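RRNA N-glycosidase (Bougainvillea spectabilis, PDB 3CTK) belongs to the plant ribosome-inactivating protein family and, as modelled, is a single chain of mixed alpha and beta fold. Local coordinates at residues F6-A11 / Y133-S138; D51-T54 / K58-K61; Y74-K77 / D82-V85. All blocks are in the same frame, centred on the assembly; numbering follows the deposited sequence. Where two conformers were deposited one is given.

Contact 1 (F6-A11 / Y133-S138); sequences FNLGEA and YKLEFS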
loop_
_atom_site.group_PDB
_atom_site.type_symbol
_atom_site.label_atom_id
_atom_site.label_comp_id
_atom_site.label_asym_id
_atom_site.label_seq_id
_atom_site.Cartn_x
_atom_site.Cartn_y
_atom_site.Cartn_z
ATOM N N PHE A 6 -7.836 -10.230 -5.045
ATOM C CA PHE A 6 -6.615 -10.843 -5.545
ATOM C C PHE A 6 -6.412 -12.206 -4.887
ATOM O O PHE A 6 -6.302 -12.305 -3.664
ATOM C CB PHE A 6 -5.412 -9.939 -5.258
ATOM C CG PHE A 6 -4.114 -10.458 -5.815
ATOM C CD1 PHE A 6 -4.034 -10.910 -7.130
ATOM C CD2 PHE A 6 -2.962 -10.472 -5.032
ATOM C CE1 PHE A 6 -2.828 -11.369 -7.659
ATOM C CE2 PHE A 6 -1.746 -10.929 -5.552
ATOM C CZ PHE A 6 -1.680 -11.378 -6.867
ATOM N N ASN A 7 -6.386 -13.258 -5.701
ATOM C CA ASN A 7 -6.177 -14.608 -5.189
ATOM C C ASN A 7 -4.707 -14.950 -5.400
ATOM O O ASN A 7 -4.203 -14.875 -6.521
ATOM C CB ASN A 7 -7.066 -15.608 -5.931
ATOM C CG ASN A 7 -6.964 -17.005 -5.361
ATOM O OD1 ASN A 7 -5.926 -17.655 -5.469
ATOM N ND2 ASN A 7 -8.041 -17.472 -4.736
ATOM N N LEU A 8 -4.022 -15.324 -4.322
ATOM C CA LEU A 8 -2.597 -15.631 -4.390
ATOM C C LEU A 8 -2.246 -16.875 -5.202
ATOM O O LEU A 8 -1.071 -17.174 -5.409
ATOM C CB LEU A 8 -2.018 -15.732 -2.974
ATOM C CG LEU A 8 -2.218 -14.480 -2.115
ATOM C CD1 LEU A 8 -1.484 -14.645 -0.791
ATOM C CD2 LEU A 8 -1.701 -13.249 -2.857
ATOM N N GLY A 9 -3.265 -17.590 -5.661
ATOM C CA GLY A 9 -3.037 -18.768 -6.477
ATOM C C GLY A 9 -3.083 -18.391 -7.950
ATOM O O GLY A 9 -2.875 -19.232 -8.827
ATOM N N GLU A 10 -3.357 -17.116 -8.217
ATOM C CA GLU A 10 -3.443 -16.596 -9.582
ATOM C C GLU A 10 -2.560 -15.358 -9.681
ATOM O O GLU A 10 -3.037 -14.270 -10.004
ATOM C CB GLU A 10 -4.884 -16.197 -9.914
ATOM C CG GLU A 10 -5.949 -17.105 -9.327
ATOM C CD GLU A 10 -7.349 -16.692 -9.737
ATOM O OE1 GLU A 10 -7.620 -15.472 -9.793
ATOM O OE2 GLU A 10 -8.184 -17.585 -9.994
ATOM N N ALA A 11 -1.271 -15.528 -9.407
ATOM C CA ALA A 11 -0.330 -14.413 -9.429
ATOM C C ALA A 11 -0.346 -13.575 -10.705
ATOM O O ALA A 11 -0.134 -12.366 -10.654
ATOM C CB ALA A 11 1.085 -14.925 -9.158
ATOM N N TYR A 133 4.149 -15.721 -2.387
ATOM C CA TYR A 133 4.295 -16.834 -1.454
ATOM C C TYR A 133 4.575 -16.322 -0.047
ATOM O O TYR A 133 4.037 -16.843 0.936
ATOM C CB TYR A 133 5.433 -17.763 -1.889
ATOM C CG TYR A 133 5.441 -19.083 -1.143
ATOM C CD1 TYR A 133 4.507 -20.074 -1.439
ATOM C CD2 TYR A 133 6.350 -19.320 -0.111
ATOM C CE1 TYR A 133 4.475 -21.275 -0.723
ATOM C CE2 TYR A 133 6.327 -20.517 0.612
ATOM C CZ TYR A 133 5.386 -21.486 0.301
ATOM O OH TYR A 133 5.344 -22.663 1.015
ATOM N N LYS A 134 5.428 -15.306 0.049
ATOM C CA LYS A 134 5.762 -14.724 1.343
ATOM C C LYS A 134 4.528 -14.065 1.943
ATOM O O LYS A 134 4.309 -14.136 3.149
ATOM C CB LYS A 134 6.886 -13.697 1.188
ATOM C CG LYS A 134 8.216 -14.306 0.754
ATOM C CD LYS A 134 8.770 -15.270 1.801
ATOM C CE LYS A 134 10.107 -15.853 1.353
ATOM N NZ LYS A 134 10.686 -16.783 2.368
ATOM N N LEU A 135 3.724 -13.416 1.103
ATOM C CA LEU A 135 2.514 -12.769 1.596
ATOM C C LEU A 135 1.580 -13.843 2.139
ATOM O O LEU A 135 1.024 -13.693 3.225
ATOM C CB LEU A 135 1.826 -11.972 0.480
ATOM C CG LEU A 135 0.484 -11.313 0.824
ATOM C CD1 LEU A 135 0.644 -10.358 1.999
ATOM C CD2 LEU A 135 -0.041 -10.576 -0.400
ATOM N N GLU A 136 1.426 -14.942 1.402
ATOM C CA GLU A 136 0.556 -16.014 1.872
ATOM C C GLU A 136 1.055 -16.582 3.197
ATOM O O GLU A 136 0.263 -16.874 4.090
ATOM C CB GLU A 136 0.443 -17.136 0.827
ATOM C CG GLU A 136 -0.228 -18.395 1.372
ATOM C CD GLU A 136 -0.967 -19.188 0.315
ATOM O OE1 GLU A 136 -1.386 -20.329 0.615
ATOM O OE2 GLU A 136 -1.141 -18.671 -0.807
ATOM N N PHE A 137 2.370 -16.732 3.327
ATOM C CA PHE A 137 2.946 -17.256 4.561
ATOM C C PHE A 137 2.612 -16.350 5.746
ATOM O O PHE A 137 2.283 -16.833 6.834
ATOM C CB PHE A 137 4.467 -17.375 4.435
ATOM C CG PHE A 137 5.123 -18.006 5.631
ATOM C CD1 PHE A 137 5.267 -19.387 5.714
ATOM C CD2 PHE A 137 5.566 -17.222 6.690
ATOM C CE1 PHE A 137 5.846 -19.979 6.837
ATOM C CE2 PHE A 137 6.144 -17.804 7.818
ATOM C CZ PHE A 137 6.282 -19.185 7.890
ATOM N N SER A 138 2.700 -15.038 5.543
ATOM C CA SER A 138 2.408 -14.096 6.620
ATOM C C SER A 138 0.931 -14.133 7.004
ATOM O O SER A 138 0.585 -13.931 8.168
ATOM C CB SER A 138 2.820 -12.671 6.225
ATOM O OG SER A 138 2.003 -12.155 5.189
HETATM O O HOH W 1 0.726 -18.261 -2.920
#
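Where strand 3-7 gives way to the type I turn N7-E10, L8 leans onto one side of helix 132-142 and docks between L135 and E136. Its CG stands anti to the carbonyl carbon (chi1 -57°), placing the branch point toward the helix. CD1 does the closer work: it comes to 3.5 Å from E136 CB, and nearly as close to E136 CA, so that it rests on the root of that side chain and on the helix backbone. The other methyl, L8 CD2, meets L135 CD2 at 4.0 Å, with the two leucines crossing at about a right angle. L8 and E136 instead slide past each other in opposite directions, the glutamate chain running out extended until E136 OE2 lies 3.8 Å from L8 CB.

The polar link across this contact is a water, which donates to E136 OE2 (2.8 Å) and, over a longer 3.3 Å, to the backbone O of L8. The second carboxylate oxygen, E136 OE1, is hydrogen-bonded to T55 OG1, so both ends of the group are held. The turn carrying L8 is braced from within: N7 OD1 accepts from G9 N at 2.7 Å, an Asx turn, and N7 O accepts from E10 N at 2.9 Å.

Around the leucine pair, V132 of the same helix also touches L8, while L135 reaches I158 and M162 of helix 149-168. The L8 side chain, just past the strand, thus packs against I52 of the neighbouring strand 47-53 and against helix 132-142, whose L135 continues the apolar layer to helix 149-168.

Contact 2 (D51-T54 / K58-K61); sequences DITT and KTVK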
loop_
_atom_site.group_PDB
_atom_site.type_symbol
_atom_site.label_atom_id
_atom_site.label_comp_id
_atom_site.label_asym_id
_atom_site.label_seq_id
_atom_site.Cartn_x
_atom_site.Cartn_y
_atom_site.Cartn_z
ATOM N N ASP A 51 -9.650 -7.749 -0.915
ATOM C CA ASP A 51 -9.797 -9.135 -0.475
ATOM C C ASP A 51 -8.661 -9.999 -1.005
ATOM O O ASP A 51 -8.569 -10.243 -2.210
ATOM C CB ASP A 51 -11.132 -9.706 -0.965
ATOM C CG ASP A 51 -12.314 -9.218 -0.152
ATOM O OD1 ASP A 51 -12.161 -8.236 0.607
ATOM O OD2 ASP A 51 -13.403 -9.818 -0.279
ATOM N N ILE A 52 -7.803 -10.462 -0.102
ATOM C CA ILE A 52 -6.673 -11.306 -0.481
ATOM C C ILE A 52 -6.934 -12.719 0.012
ATOM O O ILE A 52 -7.115 -12.941 1.212
ATOM C CB ILE A 52 -5.364 -10.795 0.141
ATOM C CG1 ILE A 52 -5.139 -9.336 -0.265
ATOM C CG2 ILE A 52 -4.189 -11.669 -0.310
ATOM C CD1 ILE A 52 -4.002 -8.665 0.479
ATOM N N THR A 53 -6.956 -13.673 -0.917
ATOM C CA THR A 53 -7.213 -15.069 -0.579
ATOM C C THR A 53 -5.992 -15.942 -0.867
ATOM O O THR A 53 -5.386 -15.842 -1.930
ATOM C CB THR A 53 -8.409 -15.616 -1.381
ATOM O OG1 THR A 53 -9.555 -14.782 -1.159
ATOM C CG2 THR A 53 -8.735 -17.040 -0.948
ATOM N N THR A 54 -5.649 -16.800 0.087
ATOM C CA THR A 54 -4.498 -17.695 -0.045
ATOM C C THR A 54 -4.877 -18.983 -0.772
ATOM O O THR A 54 -6.058 -19.272 -0.962
ATOM C CB THR A 54 -3.950 -18.093 1.337
ATOM O OG1 THR A 54 -4.946 -18.843 2.046
ATOM C CG2 THR A 54 -3.585 -16.851 2.144
ATOM N N LYS A 58 -7.820 -19.092 2.798
ATOM C CA LYS A 58 -8.053 -18.154 3.888
ATOM C C LYS A 58 -8.044 -16.746 3.298
ATOM O O LYS A 58 -7.209 -16.421 2.452
ATOM C CB LYS A 58 -6.971 -18.305 4.962
ATOM C CG LYS A 58 -6.947 -19.700 5.577
ATOM C CD LYS A 58 -5.882 -19.858 6.651
ATOM C CE LYS A 58 -5.920 -21.262 7.238
ATOM N NZ LYS A 58 -4.915 -21.448 8.318
ATOM N N THR A 59 -8.986 -15.916 3.729
ATOM C CA THR A 59 -9.075 -14.559 3.213
ATOM C C THR A 59 -8.954 -13.491 4.289
ATOM O O THR A 59 -9.428 -13.657 5.415
ATOM C CB THR A 59 -10.422 -14.320 2.479
ATOM O OG1 THR A 59 -10.571 -15.260 1.411
ATOM C CG2 THR A 59 -10.484 -12.905 1.908
ATOM N N VAL A 60 -8.304 -12.392 3.929
ATOM C CA VAL A 60 -8.164 -11.255 4.824
ATOM C C VAL A 60 -8.642 -10.053 4.018
ATOM O O VAL A 60 -8.201 -9.850 2.891
ATOM C CB VAL A 60 -6.694 -11.037 5.241
ATOM C CG1 VAL A 60 -6.566 -9.770 6.076
ATOM C CG2 VAL A 60 -6.190 -12.243 6.026
ATOM N N LYS A 61 -9.579 -9.291 4.576
ATOM C CA LYS A 61 -10.109 -8.109 3.903
ATOM C C LYS A 61 -9.363 -6.893 4.431
ATOM O O LYS A 61 -9.584 -6.469 5.561
ATOM C CB LYS A 61 -11.603 -7.940 4.191
ATOM C CG LYS A 61 -12.510 -9.034 3.651
ATOM C CD LYS A 61 -13.935 -8.808 4.157
ATOM C CE LYS A 61 -14.988 -9.239 3.151
ATOM N NZ LYS A 61 -15.061 -10.717 2.983
#
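T53 and T59 hold the same first torsion, chi1 near -57° in both, with OG1 beside the backbone N and the methyl beside the carbonyl carbon; from facing positions on adjacent strands this brings the hydroxyls together at 2.8 Å, T53 OG1 to T59 OG1, in a hydrogen bond that either could donate. Each methyl packs beside the partner's hydroxyl, T53 CG2 3.5 Å from T59 OG1.

T54 is turned differently: its OG1 sits between the backbone N and the carbonyl carbon (chi1 64°), from where it accepts from K58 N at 3.0 Å. In return T54 N donates to K58 O at 2.9 Å, and the same OG1 is hydrogen-bonded to S56 OG, so the threonine ties both the far arm and the connecting turn. Between the strands, I52 and V60 form the hydrogen-bonded antiparallel pair: I52 N to V60 O is almost straight, 177° at the hydrogen, and V60 N returns to I52 O. Their side chains share the face that packs on I139 of helix 132-142.

On the other face, with the threonine pair, D51 and K61 lie side by side and point the same way, but D51 OD2 to K61 NZ remains a long salt bridge at 3.8 Å. The closer touch is D51 OD1 against K61 CG, 3.2 Å.

The I52/V60 face is thus apolar and the D51/T53/T59/K61 face hydroxylic or charged, while K58, at the strand end, forms a salt bridge with E140 of helix 132-142. Since the K61 ammonium stays distant, its ionic pairing is probably a modest addition to the backbone ladder and the threonine hydroxyl bond.

Contact 3 (Y74-K77 / D82-V85); sequences YQDK and DRAV
D76 and R83 form the well-defined ionic pair of this contact, side-on, with one guanidinium nitrogen to each carboxylate oxygen; a second pair, between K77 and D82, is doubtful. R83 NE donates to D76 OD1 at 3.0 Å and R83 NH2 to D76 OD2 at 2.7 Å, both nearly straight. Each oxygen uses its syn lone pair, and the two flat groups lie almost in one plane, 6° apart. The bend of R83 at chi3 (57°) turns the guanidinium so that this edge faces the carboxylate. Two bonds fix the rotation of both groups, and through this pairing the buried charges probably compensate one another. R83 NH1 is also hydrogen-bonded to the backbone O of K145.

Apolar contact is made by Y74 and V85, which run side by side. V85 CB sits over one face of the tyrosine ring, offset toward the rim, in a CH-pi contact 3.8 Å from the centroid. Both valine methyls also touch the ring or its hydroxyl, V85 CG1 coming to 3.6 Å from Y74 OH. F155 meets the same ring edge-to-face.

Q75 and D82 meet by stacking, the amide lying over the carboxylate with their planes 16° apart. A water accepts from Q75 NE2 at 3.0 Å and lies close to D76 O, a possible acceptor; its link to D82 is doubtful.

The backbone bonds run in two reciprocal pairs. Y74 N to V85 O and V85 N to Y74 O are both 2.9 Å; D76 and R83 do likewise. Q75 opposite A84 and K77 opposite D82 are non-hydrogen-bonded pairs. This is the ladder of an antiparallel beta hairpin, strands 70-78 and 81-88, within the mixed sheet of the ribosome-inactivating fold.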
loop_
_atom_site.group_PDB
_atom_site.type_symbol
_atom_site.label_atom_id
_atom_site.label_comp_id
_atom_site.label_asym_id
_atom_site.label_seq_id
_atom_site.Cartn_x
_atom_site.Cartn_y
_atom_site.Cartn_z
ATOM N N TYR A 74 -7.560 -4.641 8.929
ATOM C CA TYR A 74 -8.074 -5.745 8.134
ATOM C C TYR A 74 -9.052 -6.574 8.940
ATOM O O TYR A 74 -9.173 -6.413 10.155
ATOM C CB TYR A 74 -6.931 -6.653 7.662
ATOM C CG TYR A 74 -6.158 -7.310 8.790
ATOM C CD1 TYR A 74 -5.067 -6.671 9.381
ATOM C CD2 TYR A 74 -6.538 -8.561 9.288
ATOM C CE1 TYR A 74 -4.372 -7.256 10.439
ATOM C CE2 TYR A 74 -5.850 -9.156 10.351
ATOM C CZ TYR A 74 -4.769 -8.497 10.920
ATOM O OH TYR A 74 -4.093 -9.071 11.976
ATOM N N GLN A 75 -9.760 -7.457 8.252
ATOM C CA GLN A 75 -10.704 -8.341 8.910
ATOM C C GLN A 75 -10.316 -9.770 8.559
ATOM O O GLN A 75 -10.133 -10.103 7.386
ATOM C CB GLN A 75 -12.130 -8.063 8.433
ATOM C CG GLN A 75 -13.186 -8.956 9.076
ATOM C CD GLN A 75 -14.558 -8.760 8.464
ATOM O OE1 GLN A 75 -15.263 -7.803 8.782
ATOM N NE2 GLN A 75 -14.938 -9.664 7.569
ATOM N N ASP A 76 -10.155 -10.604 9.577
ATOM C CA ASP A 76 -9.819 -12.002 9.353
ATOM C C ASP A 76 -10.831 -12.819 10.148
ATOM O O ASP A 76 -11.974 -12.384 10.319
ATOM C CB ASP A 76 -8.368 -12.295 9.780
ATOM C CG ASP A 76 -8.172 -12.319 11.289
ATOM O OD1 ASP A 76 -8.867 -11.582 12.018
ATOM O OD2 ASP A 76 -7.289 -13.077 11.743
ATOM N N LYS A 77 -10.437 -13.994 10.622
ATOM C CA LYS A 77 -11.362 -14.814 11.392
ATOM C C LYS A 77 -10.757 -15.298 12.700
ATOM O O LYS A 77 -9.543 -15.433 12.826
ATOM C CB LYS A 77 -11.806 -16.032 10.574
ATOM C CG LYS A 77 -12.237 -15.715 9.155
ATOM C CD LYS A 77 -13.615 -16.271 8.848
ATOM C CE LYS A 77 -14.649 -15.165 8.771
ATOM N NZ LYS A 77 -16.007 -15.685 8.448
ATOM N N ASP A 82 -15.891 -13.313 12.487
ATOM C CA ASP A 82 -15.051 -12.236 11.978
ATOM C C ASP A 82 -14.326 -11.526 13.109
ATOM O O ASP A 82 -14.791 -11.503 14.249
ATOM C CB ASP A 82 -15.883 -11.210 11.203
ATOM C CG ASP A 82 -16.490 -11.780 9.936
ATOM O OD1 ASP A 82 -15.829 -12.608 9.273
ATOM O OD2 ASP A 82 -17.622 -11.380 9.591
ATOM N N ARG A 83 -13.177 -10.954 12.781
ATOM C CA ARG A 83 -12.379 -10.209 13.745
ATOM C C ARG A 83 -11.795 -9.007 13.023
ATOM O O ARG A 83 -11.193 -9.155 11.955
ATOM C CB ARG A 83 -11.238 -11.065 14.308
ATOM C CG ARG A 83 -10.247 -10.252 15.154
ATOM C CD ARG A 83 -9.235 -11.136 15.870
ATOM N NE ARG A 83 -8.477 -11.969 14.941
ATOM C CZ ARG A 83 -7.606 -12.901 15.317
ATOM N NH1 ARG A 83 -7.383 -13.119 16.608
ATOM N NH2 ARG A 83 -6.957 -13.614 14.402
ATOM N N ALA A 84 -11.988 -7.822 13.598
ATOM C CA ALA A 84 -11.467 -6.591 13.012
ATOM C C ALA A 84 -10.190 -6.215 13.743
ATOM O O ALA A 84 -10.159 -6.162 14.973
ATOM C CB ALA A 84 -12.489 -5.465 13.140
ATOM N N VAL A 85 -9.133 -5.964 12.982
ATOM C CA VAL A 85 -7.853 -5.598 13.563
ATOM C C VAL A 85 -7.452 -4.243 12.998
ATOM O O VAL A 85 -7.326 -4.078 11.782
ATOM C CB VAL A 85 -6.776 -6.650 13.219
ATOM C CG1 VAL A 85 -5.439 -6.271 13.844
ATOM C CG2 VAL A 85 -7.233 -8.023 13.706
HETATM O O HOH W 2 -13.480 -12.242 8.031
#

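From the N terminus, strand 3-7 leads into the first half of contact 1, whose partner on helix 132-142 comes 122 residues later; that closure encloses everything else described. Nested inside it, contact 2 closes the short hairpin of strands 47-53 and 59-65, and contact 3 then closes the next hairpin, 70-78 with 81-88, in series and without crossing. Strand neighbours connect them: L8 N meets T53 O and F6 N meets D51 O between contacts 1 and 2, while Q75 N meets K61 O between contacts 2 and 3. Contacts 1 and 3 do not touch, their centres about 18 Å apart, yet both reach the same mixed sheet, to which contact 1 ties helix 132-142.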